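Local coordinates for RNA-binding protein Smaug (Drosophila melanogaster, PDB 1OXJ), which binds RNA, probably recognising it through its SAM domain, which is followed by a helical PHAT domain, at residues N92-P97 with L113-V118. Numbering follows the deposited sequence.
Sequences NIVLTP and LRFLKV
Phe-115 reaches from helix 111-127 to the turn after helix 83-91, and its ring meets Ile-93 and Val-94 in a mainly apolar contact that buries 127 Å². Its CG stands anti to the backbone N (chi1 -172°), which carries the ring out to the turn, where the nearest CA atoms, those of Val-94 and Phe-115, are 8.1 Å apart. Both aliphatic partners approach the ring obliquely. CG2 of Ile-93 lies 3.6 Å from CD1 of Phe-115, while farther out along the ring CB of Val-94 comes to 3.7 Å from CZ of Phe-115, with Val-94 CG2 close by.

Two hydrogen bonds lie within the turn. Ile-93 O closes a type I beta turn by accepting Thr-96 N at 2.9 Å, and it also takes Thr-96 OG1 at 2.7 Å, the hydroxyl arriving in the carbonyl plane on a lone pair (C=O...O angle 138°). Thr-96 OG1 is also bonded to Arg-65 of helix 49-77. Ile-93 rests on Leu-69 of that helix, and Val-94 packs on Trp-144 of helix 136-150.

An alanine in place of Phe-115 would probably open a gap between the helix and the turn and deprive Ile-93 and Val-94 of the aromatic surface they pack on. With no hydrogen bond between the segments, their contact within the PHAT region depends mainly on buried hydrocarbon packing, while two hydrogen bonds from Thr-96 to the Ile-93 carbonyl help fix the turn.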
ATOM      1  N   ASN A  92      -1.649   4.376   3.744  1.00 31.68           N
ATOM      2  CA  ASN A  92      -1.578   3.235   4.645  1.00 33.11           C
ATOM      3  C   ASN A  92      -1.444   1.902   3.928  1.00 32.62           C
ATOM      4  O   ASN A  92      -1.493   0.847   4.557  1.00 32.83           O
ATOM      5  CB  ASN A  92      -2.813   3.214   5.544  1.00 37.84           C
ATOM      6  CG  ASN A  92      -2.921   4.463   6.393  1.00 41.03           C
ATOM      7  OD1 ASN A  92      -1.962   4.849   7.060  1.00 45.67           O
ATOM      8  ND2 ASN A  92      -4.085   5.101   6.374  1.00 43.75           N
ATOM      9  N   ILE A  93      -1.259   1.946   2.615  1.00 32.14           N
ATOM     10  CA  ILE A  93      -1.124   0.714   1.844  1.00 30.75           C
ATOM     11  C   ILE A  93       0.199   0.660   1.079  1.00 30.78           C
ATOM     12  O   ILE A  93       0.790  -0.411   0.902  1.00 28.38           O
ATOM     13  CB  ILE A  93      -2.295   0.580   0.834  1.00 30.64           C
ATOM     14  CG1 ILE A  93      -3.613   0.396   1.595  1.00 29.98           C
ATOM     15  CG2 ILE A  93      -2.055  -0.592  -0.118  1.00 31.66           C
ATOM     16  CD1 ILE A  93      -4.826   0.273   0.684  1.00 30.35           C
ATOM     17  N   VAL A  94       0.678   1.824   0.666  1.00 28.23           N
ATOM     18  CA  VAL A  94       1.897   1.902  -0.138  1.00 29.18           C
ATOM     19  C   VAL A  94       3.139   1.198   0.422  1.00 30.32           C
ATOM     20  O   VAL A  94       3.958   0.679  -0.346  1.00 30.63           O
ATOM     21  CB  VAL A  94       2.238   3.368  -0.462  1.00 28.80           C
ATOM     22  CG1 VAL A  94       2.687   4.102   0.804  1.00 28.61           C
ATOM     23  CG2 VAL A  94       3.281   3.419  -1.574  1.00 32.53           C
ATOM     24  N   LEU A  95       3.268   1.148   1.743  1.00 30.73           N
ATOM     25  CA  LEU A  95       4.429   0.501   2.364  1.00 30.86           C
ATOM     26  C   LEU A  95       4.199  -0.950   2.761  1.00 31.66           C
ATOM     27  O   LEU A  95       5.126  -1.620   3.227  1.00 31.36           O
ATOM     28  CB  LEU A  95       4.872   1.276   3.606  1.00 32.87           C
ATOM     29  CG  LEU A  95       5.214   2.751   3.392  1.00 32.63           C
ATOM     30  CD1 LEU A  95       5.724   3.347   4.695  1.00 34.34           C
ATOM     31  CD2 LEU A  95       6.254   2.890   2.292  1.00 35.18           C
ATOM     32  N   THR A  96       2.974  -1.439   2.597  1.00 30.33           N
ATOM     33  CA  THR A  96       2.668  -2.827   2.963  1.00 30.69           C
ATOM     34  C   THR A  96       3.272  -3.845   2.001  1.00 29.61           C
ATOM     35  O   THR A  96       3.490  -3.551   0.827  1.00 30.70           O
ATOM     36  CB  THR A  96       1.140  -3.076   3.012  1.00 28.56           C
ATOM     37  OG1 THR A  96       0.587  -2.937   1.696  1.00 28.97           O
ATOM     38  CG2 THR A  96       0.471  -2.083   3.945  1.00 28.13           C
ATOM     39  N   PRO A  97       3.541  -5.069   2.491  1.00 28.70           N
ATOM     40  CA  PRO A  97       4.116  -6.140   1.674  1.00 29.50           C
ATOM     41  C   PRO A  97       3.169  -6.504   0.542  1.00 29.21           C
ATOM     42  O   PRO A  97       2.006  -6.851   0.779  1.00 29.55           O
ATOM     43  CB  PRO A  97       4.284  -7.293   2.665  1.00 29.43           C
ATOM     44  CG  PRO A  97       4.443  -6.596   3.990  1.00 29.70           C
ATOM     45  CD  PRO A  97       3.433  -5.478   3.904  1.00 30.14           C
ATOM     46  N   LEU A 113      -1.818  -4.729  -8.460  1.00 31.83           N
ATOM     47  CA  LEU A 113      -2.597  -4.304  -9.619  1.00 33.21           C
ATOM     48  C   LEU A 113      -3.711  -3.322  -9.234  1.00 32.96           C
ATOM     49  O   LEU A 113      -3.923  -2.324  -9.921  1.00 33.74           O
ATOM     50  CB  LEU A 113      -3.211  -5.529 -10.301  1.00 35.23           C
ATOM     51  CG  LEU A 113      -3.753  -5.336 -11.715  1.00 42.06           C
ATOM     52  CD1 LEU A 113      -2.584  -5.033 -12.657  1.00 42.47           C
ATOM     53  CD2 LEU A 113      -4.487  -6.608 -12.163  1.00 44.24           C
ATOM     54  N   ARG A 114      -4.432  -3.619  -8.154  1.00 31.35           N
ATOM     55  CA  ARG A 114      -5.510  -2.749  -7.704  1.00 32.15           C
ATOM     56  C   ARG A 114      -4.935  -1.404  -7.263  1.00 33.17           C
ATOM     57  O   ARG A 114      -5.543  -0.356  -7.486  1.00 31.66           O
ATOM     58  CB  ARG A 114      -6.266  -3.386  -6.531  1.00 32.68           C
ATOM     59  CG  ARG A 114      -6.954  -4.723  -6.865  1.00 36.94           C
ATOM     60  CD  ARG A 114      -7.794  -4.611  -8.131  1.00 38.73           C
ATOM     61  NE  ARG A 114      -8.881  -3.636  -8.019  1.00 41.05           N
ATOM     62  CZ  ARG A 114     -10.091  -3.900  -7.522  1.00 43.15           C
ATOM     63  NH1 ARG A 114     -10.388  -5.113  -7.074  1.00 43.71           N
ATOM     64  NH2 ARG A 114     -11.024  -2.955  -7.498  1.00 42.13           N
ATOM     65  N   PHE A 115      -3.765  -1.451  -6.630  1.00 29.91           N
ATOM     66  CA  PHE A 115      -3.097  -0.243  -6.155  1.00 31.26           C
ATOM     67  C   PHE A 115      -2.719   0.655  -7.330  1.00 30.52           C
ATOM     68  O   PHE A 115      -2.944   1.868  -7.299  1.00 31.71           O
ATOM     69  CB  PHE A 115      -1.842  -0.613  -5.358  1.00 28.09           C
ATOM     70  CG  PHE A 115      -1.203   0.556  -4.665  1.00 28.26           C
ATOM     71  CD1 PHE A 115      -1.609   0.923  -3.392  1.00 25.50           C
ATOM     72  CD2 PHE A 115      -0.203   1.290  -5.292  1.00 29.46           C
ATOM     73  CE1 PHE A 115      -1.021   2.019  -2.735  1.00 28.38           C
ATOM     74  CE2 PHE A 115       0.394   2.386  -4.652  1.00 29.25           C
ATOM     75  CZ  PHE A 115      -0.020   2.746  -3.368  1.00 28.14           C
ATOM     76  N   LEU A 116      -2.137   0.063  -8.368  1.00 31.21           N
ATOM     77  CA  LEU A 116      -1.754   0.831  -9.541  1.00 32.03           C
ATOM     78  C   LEU A 116      -2.982   1.365 -10.276  1.00 33.31           C
ATOM     79  O   LEU A 116      -2.938   2.445 -10.872  1.00 33.52           O
ATOM     80  CB  LEU A 116      -0.900  -0.019 -10.481  1.00 34.14           C
ATOM     81  CG  LEU A 116       0.531  -0.308 -10.020  1.00 34.11           C
ATOM     82  CD1 LEU A 116       1.203  -1.192 -11.041  1.00 37.05           C
ATOM     83  CD2 LEU A 116       1.309   1.002  -9.849  1.00 37.02           C
ATOM     84  N   LYS A 117      -4.081   0.616 -10.228  1.00 34.03           N
ATOM     85  CA  LYS A 117      -5.319   1.053 -10.879  1.00 35.85           C
ATOM     86  C   LYS A 117      -5.833   2.318 -10.193  1.00 34.67           C
ATOM     87  O   LYS A 117      -6.235   3.274 -10.857  1.00 35.06           O
ATOM     88  CB  LYS A 117      -6.401  -0.038 -10.802  1.00 38.64           C
ATOM     89  CG  LYS A 117      -6.414  -1.015 -11.976  1.00 45.13           C
ATOM     90  CD  LYS A 117      -7.613  -1.964 -11.878  1.00 49.63           C
ATOM     91  CE  LYS A 117      -7.773  -2.818 -13.129  1.00 51.61           C
ATOM     92  NZ  LYS A 117      -6.660  -3.792 -13.291  1.00 55.67           N
ATOM     93  N   VAL A 118      -5.824   2.311  -8.863  1.00 32.87           N
ATOM     94  CA  VAL A 118      -6.281   3.456  -8.091  1.00 31.81           C
ATOM     95  C   VAL A 118      -5.372   4.656  -8.344  1.00 33.07           C
ATOM     96  O   VAL A 118      -5.847   5.790  -8.455  1.00 31.08           O
ATOM     97  CB  VAL A 118      -6.309   3.139  -6.587  1.00 32.97           C
ATOM     98  CG1 VAL A 118      -6.496   4.425  -5.787  1.00 31.90           C
ATOM     99  CG2 VAL A 118      -7.443   2.158  -6.288  1.00 33.65           C
TER